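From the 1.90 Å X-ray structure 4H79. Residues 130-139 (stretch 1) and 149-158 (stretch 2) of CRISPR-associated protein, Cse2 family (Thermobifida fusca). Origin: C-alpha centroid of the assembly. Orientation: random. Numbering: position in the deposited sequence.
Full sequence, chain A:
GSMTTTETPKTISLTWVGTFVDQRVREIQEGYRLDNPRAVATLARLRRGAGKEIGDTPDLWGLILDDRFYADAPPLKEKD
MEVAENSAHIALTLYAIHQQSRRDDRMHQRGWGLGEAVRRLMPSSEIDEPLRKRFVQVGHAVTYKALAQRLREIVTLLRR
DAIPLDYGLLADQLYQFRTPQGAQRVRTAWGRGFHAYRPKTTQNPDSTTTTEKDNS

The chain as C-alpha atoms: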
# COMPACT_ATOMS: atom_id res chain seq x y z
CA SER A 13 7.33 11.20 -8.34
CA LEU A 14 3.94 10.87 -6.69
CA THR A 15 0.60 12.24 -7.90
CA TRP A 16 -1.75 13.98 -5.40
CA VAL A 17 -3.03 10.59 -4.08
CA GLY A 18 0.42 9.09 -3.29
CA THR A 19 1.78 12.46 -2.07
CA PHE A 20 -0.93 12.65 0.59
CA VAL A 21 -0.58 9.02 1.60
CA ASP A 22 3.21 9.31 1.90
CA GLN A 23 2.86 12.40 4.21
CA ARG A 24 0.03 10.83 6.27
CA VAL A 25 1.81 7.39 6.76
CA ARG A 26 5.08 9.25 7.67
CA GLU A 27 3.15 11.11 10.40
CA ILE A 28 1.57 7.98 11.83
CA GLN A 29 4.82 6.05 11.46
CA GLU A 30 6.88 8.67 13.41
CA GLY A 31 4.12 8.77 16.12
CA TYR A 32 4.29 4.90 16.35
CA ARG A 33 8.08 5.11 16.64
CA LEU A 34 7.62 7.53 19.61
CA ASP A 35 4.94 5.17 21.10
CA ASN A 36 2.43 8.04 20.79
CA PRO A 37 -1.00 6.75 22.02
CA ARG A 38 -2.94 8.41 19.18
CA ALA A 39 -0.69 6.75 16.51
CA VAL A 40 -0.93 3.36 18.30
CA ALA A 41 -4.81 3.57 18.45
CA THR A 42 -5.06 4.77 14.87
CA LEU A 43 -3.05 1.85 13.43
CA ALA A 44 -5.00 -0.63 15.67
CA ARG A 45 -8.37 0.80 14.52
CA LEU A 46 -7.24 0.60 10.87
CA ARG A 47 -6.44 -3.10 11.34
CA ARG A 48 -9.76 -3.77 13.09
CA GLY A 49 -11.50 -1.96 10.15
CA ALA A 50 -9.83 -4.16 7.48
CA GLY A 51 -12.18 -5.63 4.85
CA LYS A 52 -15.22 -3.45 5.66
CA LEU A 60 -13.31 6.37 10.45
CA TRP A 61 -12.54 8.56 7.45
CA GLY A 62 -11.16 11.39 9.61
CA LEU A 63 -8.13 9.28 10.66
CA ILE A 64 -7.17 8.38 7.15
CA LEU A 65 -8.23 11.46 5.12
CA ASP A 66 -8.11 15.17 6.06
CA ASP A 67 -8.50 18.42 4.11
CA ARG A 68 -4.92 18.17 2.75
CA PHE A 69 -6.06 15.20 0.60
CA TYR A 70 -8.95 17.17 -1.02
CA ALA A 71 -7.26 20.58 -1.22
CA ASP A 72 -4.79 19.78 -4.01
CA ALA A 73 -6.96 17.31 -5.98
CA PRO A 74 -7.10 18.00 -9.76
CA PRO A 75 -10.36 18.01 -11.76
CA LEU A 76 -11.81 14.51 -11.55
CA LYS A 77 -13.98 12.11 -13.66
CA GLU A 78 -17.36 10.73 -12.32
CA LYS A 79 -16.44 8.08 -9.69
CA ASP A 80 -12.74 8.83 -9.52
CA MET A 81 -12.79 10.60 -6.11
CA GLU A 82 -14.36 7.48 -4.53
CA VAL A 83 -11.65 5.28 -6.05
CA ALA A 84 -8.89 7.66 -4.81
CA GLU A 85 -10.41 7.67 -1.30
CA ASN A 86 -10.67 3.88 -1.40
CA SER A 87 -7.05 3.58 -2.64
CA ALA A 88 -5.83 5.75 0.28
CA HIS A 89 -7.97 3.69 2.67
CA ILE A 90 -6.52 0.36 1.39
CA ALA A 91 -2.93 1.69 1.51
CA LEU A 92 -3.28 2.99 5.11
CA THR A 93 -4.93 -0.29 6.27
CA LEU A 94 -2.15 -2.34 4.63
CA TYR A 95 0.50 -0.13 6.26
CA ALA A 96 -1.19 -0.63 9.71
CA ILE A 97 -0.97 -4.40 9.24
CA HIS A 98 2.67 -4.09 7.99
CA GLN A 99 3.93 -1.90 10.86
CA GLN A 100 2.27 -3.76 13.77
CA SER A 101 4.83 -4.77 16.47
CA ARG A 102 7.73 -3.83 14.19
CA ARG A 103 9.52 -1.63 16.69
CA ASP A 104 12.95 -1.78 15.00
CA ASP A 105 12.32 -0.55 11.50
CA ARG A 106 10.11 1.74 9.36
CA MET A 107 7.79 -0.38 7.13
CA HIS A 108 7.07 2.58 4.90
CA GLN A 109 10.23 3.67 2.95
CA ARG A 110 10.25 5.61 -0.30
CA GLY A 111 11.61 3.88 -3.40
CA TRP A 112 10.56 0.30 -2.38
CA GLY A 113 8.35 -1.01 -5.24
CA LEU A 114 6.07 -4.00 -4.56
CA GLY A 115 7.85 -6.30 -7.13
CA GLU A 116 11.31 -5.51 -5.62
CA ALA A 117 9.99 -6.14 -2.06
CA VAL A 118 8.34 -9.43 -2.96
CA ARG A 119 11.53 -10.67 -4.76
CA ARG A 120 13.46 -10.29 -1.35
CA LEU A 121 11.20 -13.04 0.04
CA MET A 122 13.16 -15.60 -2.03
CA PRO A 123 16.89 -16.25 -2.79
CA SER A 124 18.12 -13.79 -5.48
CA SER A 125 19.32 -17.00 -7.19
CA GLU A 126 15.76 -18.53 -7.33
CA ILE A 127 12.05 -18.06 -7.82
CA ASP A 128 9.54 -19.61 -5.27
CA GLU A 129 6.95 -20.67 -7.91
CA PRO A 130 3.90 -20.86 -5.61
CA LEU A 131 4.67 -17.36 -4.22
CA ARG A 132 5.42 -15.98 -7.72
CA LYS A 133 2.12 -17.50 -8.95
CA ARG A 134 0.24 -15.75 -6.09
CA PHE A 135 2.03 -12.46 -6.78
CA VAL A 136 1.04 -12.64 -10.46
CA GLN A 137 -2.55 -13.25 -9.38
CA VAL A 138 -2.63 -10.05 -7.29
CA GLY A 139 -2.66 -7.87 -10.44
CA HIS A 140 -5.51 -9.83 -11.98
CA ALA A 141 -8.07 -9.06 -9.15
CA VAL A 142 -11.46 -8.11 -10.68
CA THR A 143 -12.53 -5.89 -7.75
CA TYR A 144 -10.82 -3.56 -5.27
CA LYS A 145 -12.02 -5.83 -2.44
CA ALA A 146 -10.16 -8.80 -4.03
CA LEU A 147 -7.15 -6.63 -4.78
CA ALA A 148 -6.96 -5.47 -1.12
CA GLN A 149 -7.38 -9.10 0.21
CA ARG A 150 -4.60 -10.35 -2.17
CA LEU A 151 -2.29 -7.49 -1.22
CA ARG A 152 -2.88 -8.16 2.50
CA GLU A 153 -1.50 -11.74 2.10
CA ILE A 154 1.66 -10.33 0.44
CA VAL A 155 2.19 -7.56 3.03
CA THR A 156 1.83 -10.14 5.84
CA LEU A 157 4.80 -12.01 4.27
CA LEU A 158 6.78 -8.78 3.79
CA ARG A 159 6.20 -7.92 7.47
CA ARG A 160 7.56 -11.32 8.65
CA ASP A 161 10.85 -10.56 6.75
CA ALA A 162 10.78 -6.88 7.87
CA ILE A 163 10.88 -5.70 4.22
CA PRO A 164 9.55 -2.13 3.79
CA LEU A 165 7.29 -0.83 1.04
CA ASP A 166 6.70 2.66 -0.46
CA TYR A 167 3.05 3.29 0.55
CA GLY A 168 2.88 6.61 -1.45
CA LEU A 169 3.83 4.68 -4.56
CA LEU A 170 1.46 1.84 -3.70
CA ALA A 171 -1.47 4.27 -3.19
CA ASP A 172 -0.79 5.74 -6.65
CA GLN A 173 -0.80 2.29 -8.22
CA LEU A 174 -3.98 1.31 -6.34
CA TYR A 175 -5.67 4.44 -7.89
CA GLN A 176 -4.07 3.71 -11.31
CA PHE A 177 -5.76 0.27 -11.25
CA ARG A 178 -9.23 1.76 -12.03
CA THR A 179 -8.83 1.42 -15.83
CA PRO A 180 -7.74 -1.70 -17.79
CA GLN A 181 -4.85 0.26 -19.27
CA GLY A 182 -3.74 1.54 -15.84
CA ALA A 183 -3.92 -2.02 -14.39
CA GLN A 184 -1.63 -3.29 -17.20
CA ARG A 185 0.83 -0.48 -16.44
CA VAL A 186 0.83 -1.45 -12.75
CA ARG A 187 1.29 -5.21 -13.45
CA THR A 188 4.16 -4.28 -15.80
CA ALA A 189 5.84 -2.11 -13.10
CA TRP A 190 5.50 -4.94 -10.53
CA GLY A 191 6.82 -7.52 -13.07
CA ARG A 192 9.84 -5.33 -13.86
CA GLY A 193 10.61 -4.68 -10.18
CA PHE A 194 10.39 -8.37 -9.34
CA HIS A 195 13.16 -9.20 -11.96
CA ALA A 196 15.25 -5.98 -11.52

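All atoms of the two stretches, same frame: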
# COMPACT_ATOMS: atom_id res chain seq x y z
N PRO A 130 5.24 -21.10 -6.20
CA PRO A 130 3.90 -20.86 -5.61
C PRO A 130 3.74 -19.37 -5.20
O PRO A 130 2.71 -18.78 -5.46
CB PRO A 130 3.89 -21.79 -4.38
CG PRO A 130 4.83 -22.93 -4.77
CD PRO A 130 5.93 -22.27 -5.57
N LEU A 131 4.77 -18.77 -4.58
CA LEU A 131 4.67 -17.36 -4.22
C LEU A 131 4.61 -16.46 -5.50
O LEU A 131 3.84 -15.50 -5.58
CB LEU A 131 5.84 -16.96 -3.35
CG LEU A 131 5.90 -15.49 -2.91
CD1 LEU A 131 4.62 -14.96 -2.25
CD2 LEU A 131 7.13 -15.30 -1.96
N ARG A 132 5.40 -16.80 -6.51
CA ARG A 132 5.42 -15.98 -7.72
C ARG A 132 4.05 -16.08 -8.39
O ARG A 132 3.51 -15.07 -8.89
CB ARG A 132 6.52 -16.41 -8.69
CG ARG A 132 6.66 -15.41 -9.91
CD ARG A 132 5.97 -15.89 -11.23
NE ARG A 132 6.70 -17.07 -11.74
CZ ARG A 132 7.79 -16.97 -12.52
NH1 ARG A 132 8.24 -15.76 -12.93
NH2 ARG A 132 8.43 -18.08 -12.87
N LYS A 133 3.46 -17.29 -8.38
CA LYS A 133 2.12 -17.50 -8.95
C LYS A 133 1.10 -16.60 -8.24
O LYS A 133 0.28 -15.93 -8.91
CB LYS A 133 1.69 -18.96 -8.85
CG LYS A 133 0.30 -19.26 -9.38
CD LYS A 133 0.01 -20.76 -9.41
CE LYS A 133 -1.38 -21.08 -9.95
NZ LYS A 133 -1.40 -21.36 -11.41
N ARG A 134 1.16 -16.60 -6.90
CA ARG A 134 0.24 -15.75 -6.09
C ARG A 134 0.45 -14.26 -6.35
O ARG A 134 -0.51 -13.50 -6.40
CB ARG A 134 0.36 -16.06 -4.58
CG ARG A 134 -0.29 -17.41 -4.27
CD ARG A 134 0.09 -17.97 -2.90
NE ARG A 134 -0.77 -17.44 -1.85
CZ ARG A 134 -0.46 -16.43 -1.04
NH1 ARG A 134 0.72 -15.81 -1.14
NH2 ARG A 134 -1.34 -16.05 -0.12
N PHE A 135 1.72 -13.86 -6.51
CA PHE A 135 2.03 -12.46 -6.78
C PHE A 135 1.43 -12.02 -8.13
O PHE A 135 0.82 -10.94 -8.25
CB PHE A 135 3.54 -12.24 -6.76
CG PHE A 135 3.93 -10.80 -6.99
CD1 PHE A 135 3.27 -9.76 -6.34
CD2 PHE A 135 4.94 -10.50 -7.88
CE1 PHE A 135 3.63 -8.43 -6.56
CE2 PHE A 135 5.32 -9.19 -8.08
CZ PHE A 135 4.67 -8.17 -7.42
N VAL A 136 1.59 -12.89 -9.12
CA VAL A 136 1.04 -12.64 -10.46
C VAL A 136 -0.47 -12.46 -10.37
O VAL A 136 -1.04 -11.56 -11.01
CB VAL A 136 1.48 -13.72 -11.50
CG1 VAL A 136 0.61 -13.66 -12.77
CG2 VAL A 136 2.99 -13.55 -11.84
N GLN A 137 -1.10 -13.27 -9.52
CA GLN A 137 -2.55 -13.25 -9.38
C GLN A 137 -3.07 -11.96 -8.73
O GLN A 137 -4.23 -11.55 -9.00
CB GLN A 137 -3.07 -14.51 -8.68
CG GLN A 137 -3.21 -15.72 -9.65
CD GLN A 137 -3.89 -15.37 -11.02
OE1 GLN A 137 -5.13 -15.28 -11.12
NE2 GLN A 137 -3.07 -15.19 -12.08
N VAL A 138 -2.24 -11.30 -7.93
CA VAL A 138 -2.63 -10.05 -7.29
C VAL A 138 -3.12 -9.03 -8.35
O VAL A 138 -4.18 -8.39 -8.19
CB VAL A 138 -1.51 -9.40 -6.47
CG1 VAL A 138 -2.01 -8.05 -5.88
CG2 VAL A 138 -0.96 -10.32 -5.31
N GLY A 139 -2.37 -8.89 -9.45
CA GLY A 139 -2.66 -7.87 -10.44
C GLY A 139 -3.85 -8.18 -11.30
O GLY A 139 -4.29 -7.33 -12.02
N GLN A 149 -7.55 -7.80 -0.52
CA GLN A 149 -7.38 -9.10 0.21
C GLN A 149 -6.07 -9.77 -0.27
O GLN A 149 -5.33 -10.32 0.54
CB GLN A 149 -8.53 -10.10 -0.02
CG GLN A 149 -9.82 -9.67 0.69
CD GLN A 149 -11.12 -10.34 0.21
OE1 GLN A 149 -11.20 -10.83 -0.91
NE2 GLN A 149 -12.14 -10.32 1.05
N ARG A 150 -5.82 -9.72 -1.59
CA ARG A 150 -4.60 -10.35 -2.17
C ARG A 150 -3.38 -9.59 -1.71
O ARG A 150 -2.36 -10.20 -1.37
CB ARG A 150 -4.66 -10.52 -3.68
CG ARG A 150 -5.70 -11.60 -4.06
CD ARG A 150 -6.01 -11.49 -5.54
NE ARG A 150 -7.11 -12.39 -5.89
CZ ARG A 150 -7.42 -12.73 -7.13
NH1 ARG A 150 -6.71 -12.24 -8.16
NH2 ARG A 150 -8.45 -13.54 -7.35
N LEU A 151 -3.44 -8.26 -1.70
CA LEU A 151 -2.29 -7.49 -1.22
C LEU A 151 -2.01 -7.77 0.28
O LEU A 151 -0.88 -7.76 0.74
CB LEU A 151 -2.53 -5.98 -1.42
CG LEU A 151 -2.27 -5.54 -2.89
CD1 LEU A 151 -2.83 -4.13 -3.17
CD2 LEU A 151 -0.79 -5.72 -3.33
N ARG A 152 -3.05 -7.90 1.06
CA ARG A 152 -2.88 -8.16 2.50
C ARG A 152 -2.02 -9.44 2.74
O ARG A 152 -1.15 -9.49 3.63
CB ARG A 152 -4.28 -8.26 3.17
CG ARG A 152 -4.22 -8.58 4.62
CD ARG A 152 -5.61 -8.86 5.28
NE ARG A 152 -5.41 -8.75 6.74
CZ ARG A 152 -4.60 -9.51 7.51
NH1 ARG A 152 -4.50 -9.27 8.84
NH2 ARG A 152 -3.91 -10.51 6.98
N GLU A 153 -2.27 -10.47 1.95
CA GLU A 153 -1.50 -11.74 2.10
C GLU A 153 -0.02 -11.48 1.83
O GLU A 153 0.85 -12.01 2.50
CB GLU A 153 -2.01 -12.85 1.14
CG GLU A 153 -3.47 -13.24 1.39
CD GLU A 153 -4.04 -14.20 0.32
OE1 GLU A 153 -3.33 -14.53 -0.69
OE2 GLU A 153 -5.22 -14.65 0.45
N ILE A 154 0.27 -10.65 0.82
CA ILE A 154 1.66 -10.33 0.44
C ILE A 154 2.30 -9.48 1.54
O ILE A 154 3.43 -9.74 1.95
CB ILE A 154 1.71 -9.54 -0.89
CG1 ILE A 154 1.20 -10.42 -2.11
CG2 ILE A 154 3.12 -9.04 -1.10
CD1 ILE A 154 2.08 -11.63 -2.37
N VAL A 155 1.61 -8.47 2.02
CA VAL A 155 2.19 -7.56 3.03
C VAL A 155 2.45 -8.33 4.34
O VAL A 155 3.41 -8.07 5.04
CB VAL A 155 1.16 -6.39 3.32
CG1 VAL A 155 1.46 -5.62 4.58
CG2 VAL A 155 1.10 -5.43 2.12
N THR A 156 1.59 -9.30 4.66
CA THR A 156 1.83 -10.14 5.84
C THR A 156 3.22 -10.82 5.72
O THR A 156 3.98 -10.95 6.72
CB THR A 156 0.69 -11.16 5.99
OG1 THR A 156 -0.53 -10.44 6.24
CG2 THR A 156 0.90 -11.99 7.18
N LEU A 157 3.51 -11.32 4.51
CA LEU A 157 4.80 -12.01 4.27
C LEU A 157 5.95 -11.00 4.33
O LEU A 157 6.98 -11.27 4.91
CB LEU A 157 4.80 -12.78 2.93
CG LEU A 157 3.78 -13.92 2.79
CD1 LEU A 157 3.81 -14.42 1.33
CD2 LEU A 157 4.03 -15.11 3.74
N LEU A 158 5.74 -9.82 3.71
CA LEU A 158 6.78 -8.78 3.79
C LEU A 158 7.07 -8.39 5.25
O LEU A 158 8.25 -8.15 5.60
CB LEU A 158 6.37 -7.52 3.02
CG LEU A 158 6.17 -7.70 1.52
CD1 LEU A 158 5.72 -6.33 0.91
CD2 LEU A 158 7.52 -8.19 0.82

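Both stretches are helical, and they run roughly antiparallel: the N-to-C directions differ by 142°, and the axes approach to 9.7 Å. The pair is splayed rather than strictly aligned, and the backbones are closest near Val138 and Arg150, whose CA atoms lie 5.5 Å apart; at Phe135 and Ile154 the CA-to-CA distance is 7.5 Å. Together the two surfaces bury 458 Å².

The centre of the contact is apolar. Ile154 points toward the first helix, and its long, branched side chain reaches several neighbours at once: CG1 of Ile154 lies 3.9 Å from CG2 of Val138, and CD1 of Ile154 lies 4.2 Å from CD1 of Leu131. CD1 of Ile154 also comes within 4.5 Å of the CA of Phe135, so the isoleucine meets backbone as well as side chains. Val138 sits where the backbones are close, and its compact, beta-branched side chain suits the narrow space; CG1 of Val138 packs 3.7 Å from CD2 of Leu151. Leu131 leaves its CA sideways, but its flexible chain brings CD1 to 3.7 Å from CD1 of Leu157. Such contacts rest on shape and on the removal of hydrocarbon from water.

Charged and polar groups lie at the more exposed margin. Arg134 also starts sideways, yet its length carries the guanidinium to Glu153, forming a salt bridge with NH2 of Arg134 2.6 Å from OE1 of Glu153. Glu153, with CB directed toward the first helix, offers its carboxylate to that positive charge.

Arg150 plays a double role. Its CB packs 4.0 Å from CG2 of Val138, while its extended chain carries NH1 to 2.7 Å from the backbone O of Gln137. This hydrogen bond is weak, with an angle of 126°, although the carbonyl oxygen approaches the guanidinium edge near its plane.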